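Local coordinates for sulfotransferase (Mycobacterium tuberculosis, PDB 2ZQ5), which probably transfers a sulfonate group to an acceptor molecule, at residues A289-N301 and L372-L384. Numbering follows the deposited sequence.
Sequences AMDTWSRGLERFN and LTVEMVKERFAGL
Met290 bends at chi2 (-82°), which brings its SD to the ring edge of Phe381, a Met-aromatic contact with SD 3.9 Å from CE2. In this sulfotransferase fold, related to the P-loop NTPases, the contact packs helix 374-380 and the tail after it on segment 289-301 of helix 282-304; the two segments cross at -28°. A further bend at chi3 turns the methyl CE of Met290 toward Arg380, 3.6 Å from its CB, and CG lies against both methyls of Leu372. Phe381 is the first residue to leave the helix. One face of its ring takes Ser294 CB in a CH-pi contact, and Leu297 CD1 touches the edge. Met262 and Val258 also touch this ring. Arg380 has CG anti to its backbone N (chi1 -168°) and bends at chi2. This lays the guanidinium face over Met290 O, which already accepts from Ser294 N and OG. A long salt bridge, 3.7 Å from Arg380 NH2 to Asp291 OD1, adds Arg380 to the Asp291-Arg295 pair. Water also joins Ser294 OG to Arg380 NH2. At the end of the type II turn 381-384, Leu384 CB packs 3.9 Å from Leu297 CB. A second water accepts from Asn301 ND2 and donates to Gly383 O at 2.8 Å.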
ATOM      1  N   ALA A 289     -11.263  11.597   5.578  1.00  5.75           N
ATOM      2  CA  ALA A 289     -11.328  10.848   4.321  1.00  6.28           C
ATOM      3  C   ALA A 289     -11.640  11.768   3.147  1.00  6.36           C
ATOM      4  O   ALA A 289     -11.091  11.610   2.056  1.00  7.18           O
ATOM      5  CB  ALA A 289     -12.381   9.742   4.414  1.00  7.69           C
ATOM      6  N   MET A 290     -12.530  12.730   3.369  1.00  6.33           N
ATOM      7  CA  MET A 290     -12.880  13.672   2.316  1.00  5.87           C
ATOM      8  C   MET A 290     -11.632  14.432   1.884  1.00  6.42           C
ATOM      9  O   MET A 290     -11.408  14.652   0.694  1.00  7.11           O
ATOM     10  CB  MET A 290     -13.942  14.655   2.816  1.00  7.73           C
ATOM     11  CG  MET A 290     -15.337  14.060   2.959  1.00  8.69           C
ATOM     12  SD  MET A 290     -16.256  14.008   1.403  1.00  8.90           S
ATOM     13  CE  MET A 290     -16.870  15.693   1.342  1.00 11.10           C
ATOM     14  N   ASP A 291     -10.814  14.825   2.854  1.00  6.68           N
ATOM     15  CA  ASP A 291      -9.594  15.563   2.557  1.00  7.94           C
ATOM     16  C   ASP A 291      -8.549  14.693   1.867  1.00  6.42           C
ATOM     17  O   ASP A 291      -8.047  15.039   0.796  1.00  6.84           O
ATOM     18  CB  ASP A 291      -8.996  16.142   3.840  1.00  7.73           C
ATOM     19  CG  ASP A 291      -7.640  16.781   3.608  1.00 12.53           C
ATOM     20  OD1 ASP A 291      -7.539  17.664   2.731  1.00 17.02           O
ATOM     21  OD2 ASP A 291      -6.676  16.400   4.302  1.00 15.15           O
ATOM     22  N   THR A 292      -8.227  13.560   2.484  1.00  6.26           N
ATOM     23  CA  THR A 292      -7.227  12.653   1.936  1.00  5.83           C
ATOM     24  C   THR A 292      -7.457  12.231   0.495  1.00  5.09           C
ATOM     25  O   THR A 292      -6.585  12.404  -0.358  1.00  5.74           O
ATOM     26  CB  THR A 292      -7.119  11.371   2.786  1.00  5.99           C
ATOM     27  OG1 THR A 292      -6.663  11.714   4.097  1.00  6.65           O
ATOM     28  CG2 THR A 292      -6.144  10.379   2.156  1.00  6.74           C
ATOM     29  N   TRP A 293      -8.633  11.683   0.214  1.00  5.51           N
ATOM     30  CA  TRP A 293      -8.906  11.193  -1.126  1.00  4.87           C
ATOM     31  C   TRP A 293      -9.193  12.233  -2.194  1.00  4.61           C
ATOM     32  O   TRP A 293      -8.972  11.970  -3.379  1.00  5.84           O
ATOM     33  CB  TRP A 293      -9.993  10.119  -1.049  1.00  6.03           C
ATOM     34  CG  TRP A 293      -9.557   9.037  -0.101  1.00  7.01           C
ATOM     35  CD1 TRP A 293     -10.130   8.712   1.092  1.00  7.50           C
ATOM     36  CD2 TRP A 293      -8.348   8.268  -0.187  1.00  9.23           C
ATOM     37  NE1 TRP A 293      -9.348   7.801   1.764  1.00  8.88           N
ATOM     38  CE2 TRP A 293      -8.247   7.512   1.001  1.00  8.94           C
ATOM     39  CE3 TRP A 293      -7.334   8.154  -1.150  1.00 11.14           C
ATOM     40  CZ2 TRP A 293      -7.173   6.652   1.255  1.00 10.60           C
ATOM     41  CZ3 TRP A 293      -6.265   7.298  -0.899  1.00 12.51           C
ATOM     42  CH2 TRP A 293      -6.194   6.560   0.296  1.00 10.82           C
ATOM     43  N   SER A 294      -9.672  13.412  -1.807  1.00  5.34           N
ATOM     44  CA  SER A 294      -9.889  14.438  -2.820  1.00  6.09           C
ATOM     45  C   SER A 294      -8.509  14.962  -3.219  1.00  7.47           C
ATOM     46  O   SER A 294      -8.282  15.311  -4.376  1.00  7.25           O
ATOM     47  CB  SER A 294     -10.791  15.567  -2.299  1.00  7.99           C
ATOM     48  OG  SER A 294     -10.260  16.219  -1.162  1.00  8.08           O
ATOM     49  N   ARG A 295      -7.582  15.005  -2.264  1.00  6.96           N
ATOM     50  CA  ARG A 295      -6.220  15.446  -2.565  1.00  6.05           C
ATOM     51  C   ARG A 295      -5.552  14.407  -3.464  1.00  6.58           C
ATOM     52  O   ARG A 295      -4.904  14.751  -4.448  1.00  7.94           O
ATOM     53  CB  ARG A 295      -5.395  15.618  -1.281  1.00  7.16           C
ATOM     54  CG  ARG A 295      -5.636  16.936  -0.571  1.00  8.11           C
ATOM     55  CD  ARG A 295      -4.631  17.198   0.550  1.00 10.29           C
ATOM     56  NE  ARG A 295      -4.865  16.379   1.738  1.00 11.17           N
ATOM     57  CZ  ARG A 295      -4.164  15.298   2.069  1.00  9.83           C
ATOM     58  NH1 ARG A 295      -3.164  14.875   1.303  1.00 11.21           N
ATOM     59  NH2 ARG A 295      -4.462  14.645   3.185  1.00  8.84           N
ATOM     60  N   GLY A 296      -5.723  13.132  -3.127  1.00  5.87           N
ATOM     61  CA  GLY A 296      -5.129  12.074  -3.925  1.00  5.56           C
ATOM     62  C   GLY A 296      -5.564  12.110  -5.377  1.00  5.49           C
ATOM     63  O   GLY A 296      -4.735  12.076  -6.285  1.00  6.12           O
ATOM     64  N   LEU A 297      -6.871  12.175  -5.606  1.00  5.48           N
ATOM     65  CA  LEU A 297      -7.378  12.203  -6.970  1.00  6.11           C
ATOM     66  C   LEU A 297      -6.976  13.477  -7.714  1.00  5.88           C
ATOM     67  O   LEU A 297      -6.643  13.427  -8.900  1.00  6.82           O
ATOM     68  CB  LEU A 297      -8.900  12.039  -6.965  1.00  7.11           C
ATOM     69  CG  LEU A 297      -9.378  10.648  -6.531  1.00  6.18           C
ATOM     70  CD1 LEU A 297     -10.894  10.638  -6.384  1.00  8.53           C
ATOM     71  CD2 LEU A 297      -8.928   9.610  -7.551  1.00  8.68           C
ATOM     72  N   GLU A 298      -6.992  14.614  -7.023  1.00  5.53           N
ATOM     73  CA  GLU A 298      -6.620  15.877  -7.648  1.00  6.17           C
ATOM     74  C   GLU A 298      -5.134  15.881  -7.998  1.00  6.98           C
ATOM     75  O   GLU A 298      -4.750  16.284  -9.097  1.00  7.50           O
ATOM     76  CB  GLU A 298      -6.954  17.046  -6.717  1.00  7.07           C
ATOM     77  CG  GLU A 298      -6.745  18.431  -7.326  1.00  9.90           C
ATOM     78  CD  GLU A 298      -5.286  18.835  -7.391  1.00 11.99           C
ATOM     79  OE1 GLU A 298      -4.572  18.627  -6.389  1.00 11.41           O
ATOM     80  OE2 GLU A 298      -4.857  19.373  -8.435  1.00 14.59           O
ATOM     81  N   ARG A 299      -4.297  15.419  -7.073  1.00  5.91           N
ATOM     82  CA  ARG A 299      -2.858  15.379  -7.319  1.00  6.22           C
ATOM     83  C   ARG A 299      -2.497  14.444  -8.468  1.00  6.92           C
ATOM     84  O   ARG A 299      -1.567  14.719  -9.228  1.00  8.06           O
ATOM     85  CB  ARG A 299      -2.112  14.954  -6.049  1.00  6.62           C
ATOM     86  CG  ARG A 299      -2.130  15.991  -4.923  1.00  8.12           C
ATOM     87  CD  ARG A 299      -1.283  17.215  -5.256  1.00  9.11           C
ATOM     88  NE  ARG A 299      -1.896  18.059  -6.280  1.00 10.59           N
ATOM     89  CZ  ARG A 299      -1.267  19.038  -6.924  1.00 11.67           C
ATOM     90  NH1 ARG A 299       0.005  19.310  -6.658  1.00 11.80           N
ATOM     91  NH2 ARG A 299      -1.911  19.748  -7.838  1.00 10.24           N
ATOM     92  N   PHE A 300      -3.226  13.338  -8.598  1.00  5.84           N
ATOM     93  CA  PHE A 300      -2.960  12.396  -9.680  1.00  5.87           C
ATOM     94  C   PHE A 300      -3.303  13.062 -11.010  1.00  6.89           C
ATOM     95  O   PHE A 300      -2.530  12.984 -11.958  1.00  6.97           O
ATOM     96  CB  PHE A 300      -3.794  11.123  -9.515  1.00  5.51           C
ATOM     97  CG  PHE A 300      -3.409  10.018 -10.464  1.00  5.34           C
ATOM     98  CD1 PHE A 300      -2.205   9.339 -10.311  1.00  6.86           C
ATOM     99  CD2 PHE A 300      -4.253   9.657 -11.514  1.00  6.56           C
ATOM    100  CE1 PHE A 300      -1.843   8.314 -11.184  1.00  8.09           C
ATOM    101  CE2 PHE A 300      -3.901   8.630 -12.398  1.00  6.42           C
ATOM    102  CZ  PHE A 300      -2.692   7.956 -12.230  1.00  6.88           C
ATOM    103  N   ASN A 301      -4.457  13.720 -11.075  1.00  6.74           N
ATOM    104  CA  ASN A 301      -4.857  14.404 -12.305  1.00  7.68           C
ATOM    105  C   ASN A 301      -3.857  15.487 -12.693  1.00  8.86           C
ATOM    106  O   ASN A 301      -3.461  15.591 -13.853  1.00 11.67           O
ATOM    107  CB  ASN A 301      -6.234  15.058 -12.160  1.00  9.68           C
ATOM    108  CG  ASN A 301      -7.366  14.061 -12.202  1.00 13.23           C
ATOM    109  OD1 ASN A 301      -7.210  12.947 -12.699  1.00 17.00           O
ATOM    110  ND2 ASN A 301      -8.527  14.466 -11.702  1.00 14.83           N
ATOM    111  N   LEU A 372     -21.531  13.437   6.830  1.00  6.53           N
ATOM    112  CA  LEU A 372     -21.552  13.838   5.434  1.00  7.07           C
ATOM    113  C   LEU A 372     -22.908  13.689   4.768  1.00  8.48           C
ATOM    114  O   LEU A 372     -23.772  12.949   5.233  1.00  9.35           O
ATOM    115  CB  LEU A 372     -20.542  13.000   4.646  1.00  6.95           C
ATOM    116  CG  LEU A 372     -19.104  12.952   5.166  1.00  6.43           C
ATOM    117  CD1 LEU A 372     -18.311  11.932   4.361  1.00  8.65           C
ATOM    118  CD2 LEU A 372     -18.470  14.328   5.065  1.00 10.81           C
ATOM    119  N   THR A 373     -23.075  14.413   3.667  1.00  9.27           N
ATOM    120  CA  THR A 373     -24.284  14.328   2.865  1.00  8.78           C
ATOM    121  C   THR A 373     -23.792  13.941   1.479  1.00  8.71           C
ATOM    122  O   THR A 373     -22.621  14.153   1.145  1.00  8.65           O
ATOM    123  CB  THR A 373     -25.033  15.676   2.742  1.00  9.91           C
ATOM    124  OG1 THR A 373     -24.215  16.617   2.037  1.00  9.30           O
ATOM    125  CG2 THR A 373     -25.385  16.222   4.112  1.00  9.50           C
ATOM    126  N   VAL A 374     -24.673  13.378   0.666  1.00  8.08           N
ATOM    127  CA  VAL A 374     -24.282  12.991  -0.677  1.00  9.23           C
ATOM    128  C   VAL A 374     -23.862  14.236  -1.461  1.00  9.33           C
ATOM    129  O   VAL A 374     -22.959  14.176  -2.299  1.00  9.33           O
ATOM    130  CB  VAL A 374     -25.435  12.253  -1.403  1.00  8.33           C
ATOM    131  CG1 VAL A 374     -26.625  13.181  -1.597  1.00  9.83           C
ATOM    132  CG2 VAL A 374     -24.949  11.711  -2.738  1.00 11.06           C
ATOM    133  N   GLU A 375     -24.509  15.365  -1.174  1.00  9.13           N
ATOM    134  CA  GLU A 375     -24.186  16.619  -1.847  1.00  9.87           C
ATOM    135  C   GLU A 375     -22.750  17.043  -1.544  1.00  8.01           C
ATOM    136  O   GLU A 375     -22.028  17.497  -2.432  1.00  8.71           O
ATOM    137  CB  GLU A 375     -25.135  17.741  -1.407  1.00  9.70           C
ATOM    138  CG  GLU A 375     -26.583  17.623  -1.877  1.00 11.66           C
ATOM    139  CD  GLU A 375     -27.373  16.561  -1.135  1.00 13.57           C
ATOM    140  OE1 GLU A 375     -27.055  16.289   0.040  1.00 11.37           O
ATOM    141  OE2 GLU A 375     -28.329  16.009  -1.726  1.00 16.69           O
ATOM    142  N   MET A 376     -22.339  16.896  -0.287  1.00  7.99           N
ATOM    143  CA  MET A 376     -20.987  17.265   0.112  1.00  7.87           C
ATOM    144  C   MET A 376     -19.952  16.444  -0.639  1.00  8.22           C
ATOM    145  O   MET A 376     -18.939  16.975  -1.089  1.00  7.66           O
ATOM    146  CB  MET A 376     -20.789  17.062   1.618  1.00  8.66           C
ATOM    147  CG  MET A 376     -21.489  18.090   2.486  1.00 10.43           C
ATOM    148  SD  MET A 376     -21.464  17.636   4.227  1.00 10.83           S
ATOM    149  CE  MET A 376     -19.760  18.019   4.658  1.00 13.36           C
ATOM    150  N   VAL A 377     -20.205  15.149  -0.783  1.00  8.08           N
ATOM    151  CA  VAL A 377     -19.251  14.293  -1.472  1.00  7.99           C
ATOM    152  C   VAL A 377     -19.179  14.612  -2.965  1.00  8.23           C
ATOM    153  O   VAL A 377     -18.090  14.701  -3.532  1.00  8.83           O
ATOM    154  CB  VAL A 377     -19.587  12.804  -1.268  1.00  6.67           C
ATOM    155  CG1 VAL A 377     -18.480  11.935  -1.852  1.00  7.79           C
ATOM    156  CG2 VAL A 377     -19.742  12.508   0.215  1.00  8.76           C
ATOM    157  N   LYS A 378     -20.330  14.798  -3.606  1.00  9.12           N
ATOM    158  CA  LYS A 378     -20.331  15.116  -5.031  1.00  8.59           C
ATOM    159  C   LYS A 378     -19.621  16.441  -5.288  1.00  7.91           C
ATOM    160  O   LYS A 378     -18.948  16.607  -6.307  1.00  9.40           O
ATOM    161  CB  LYS A 378     -21.761  15.175  -5.576  1.00  9.74           C
ATOM    162  CG  LYS A 378     -22.421  13.808  -5.698  1.00 11.48           C
ATOM    163  CD  LYS A 378     -23.804  13.898  -6.336  1.00 14.81           C
ATOM    164  CE  LYS A 378     -24.784  14.640  -5.441  1.00 16.34           C
ATOM    165  NZ  LYS A 378     -26.153  14.688  -6.031  1.00 20.67           N
ATOM    166  N   GLU A 379     -19.771  17.378  -4.356  1.00  8.31           N
ATOM    167  CA  GLU A 379     -19.133  18.687  -4.465  1.00  7.85           C
ATOM    168  C   GLU A 379     -17.610  18.588  -4.315  1.00  8.19           C
ATOM    169  O   GLU A 379     -16.863  19.095  -5.152  1.00  8.69           O
ATOM    170  CB  GLU A 379     -19.700  19.627  -3.393  1.00  9.90           C
ATOM    171  CG  GLU A 379     -18.893  20.903  -3.157  1.00 11.53           C
ATOM    172  CD  GLU A 379     -19.135  21.983  -4.196  1.00 14.64           C
ATOM    173  OE1 GLU A 379     -19.790  21.714  -5.225  1.00 14.13           O
ATOM    174  OE2 GLU A 379     -18.658  23.118  -3.980  1.00 17.70           O
ATOM    175  N   ARG A 380     -17.156  17.928  -3.250  1.00  8.33           N
ATOM    176  CA  ARG A 380     -15.726  17.788  -2.989  1.00  8.58           C
ATOM    177  C   ARG A 380     -15.012  17.019  -4.098  1.00  8.63           C
ATOM    178  O   ARG A 380     -13.861  17.306  -4.424  1.00  8.06           O
ATOM    179  CB  ARG A 380     -15.508  17.079  -1.645  1.00  9.07           C
ATOM    180  CG  ARG A 380     -14.069  17.131  -1.125  1.00 11.75           C
ATOM    181  CD  ARG A 380     -13.644  18.569  -0.844  1.00 17.59           C
ATOM    182  NE  ARG A 380     -12.337  18.671  -0.204  1.00 21.58           N
ATOM    183  CZ  ARG A 380     -12.109  18.455   1.089  1.00 23.03           C
ATOM    184  NH1 ARG A 380     -13.106  18.120   1.898  1.00 23.48           N
ATOM    185  NH2 ARG A 380     -10.882  18.580   1.574  1.00 24.73           N
ATOM    186  N   PHE A 381     -15.707  16.050  -4.684  1.00  7.99           N
ATOM    187  CA  PHE A 381     -15.118  15.238  -5.738  1.00  7.34           C
ATOM    188  C   PHE A 381     -15.542  15.596  -7.156  1.00  7.46           C
ATOM    189  O   PHE A 381     -15.411  14.785  -8.073  1.00  8.92           O
ATOM    190  CB  PHE A 381     -15.390  13.761  -5.437  1.00  6.93           C
ATOM    191  CG  PHE A 381     -14.629  13.255  -4.243  1.00  7.47           C
ATOM    192  CD1 PHE A 381     -13.370  12.686  -4.402  1.00  7.71           C
ATOM    193  CD2 PHE A 381     -15.131  13.424  -2.955  1.00  8.74           C
ATOM    194  CE1 PHE A 381     -12.615  12.299  -3.296  1.00  7.57           C
ATOM    195  CE2 PHE A 381     -14.386  13.042  -1.838  1.00  7.24           C
ATOM    196  CZ  PHE A 381     -13.123  12.478  -2.009  1.00  7.21           C
ATOM    197  N   ALA A 382     -16.030  16.817  -7.340  1.00  8.68           N
ATOM    198  CA  ALA A 382     -16.444  17.267  -8.664  1.00  9.30           C
ATOM    199  C   ALA A 382     -15.263  17.146  -9.630  1.00 10.31           C
ATOM    200  O   ALA A 382     -14.179  17.667  -9.360  1.00 11.54           O
ATOM    201  CB  ALA A 382     -16.927  18.713  -8.594  1.00 10.40           C
ATOM    202  N   GLY A 383     -15.477  16.449 -10.743  1.00 11.74           N
ATOM    203  CA  GLY A 383     -14.431  16.273 -11.737  1.00 12.75           C
ATOM    204  C   GLY A 383     -13.357  15.257 -11.389  1.00 13.54           C
ATOM    205  O   GLY A 383     -12.402  15.080 -12.146  1.00 14.85           O
ATOM    206  N   LEU A 384     -13.512  14.575 -10.258  1.00 13.06           N
ATOM    207  CA  LEU A 384     -12.526  13.584  -9.826  1.00 13.12           C
ATOM    208  C   LEU A 384     -13.043  12.148  -9.897  1.00 15.23           C
ATOM    209  O   LEU A 384     -14.259  11.961 -10.110  1.00 16.79           O
ATOM    210  CB  LEU A 384     -12.077  13.893  -8.395  1.00 12.60           C
ATOM    211  CG  LEU A 384     -11.533  15.301  -8.140  1.00 12.10           C
ATOM    212  CD1 LEU A 384     -11.221  15.477  -6.659  1.00 11.80           C
ATOM    213  CD2 LEU A 384     -10.288  15.523  -8.986  1.00 14.06           C
ATOM    214  OXT LEU A 384     -12.221  11.221  -9.723  1.00 14.53           O
TER
HETATM  215  O   HOH W   1      -8.844  18.568  -0.950  1.00 33.22           O
HETATM  216  O   HOH W   2     -10.743  13.030 -13.152  1.00 22.55           O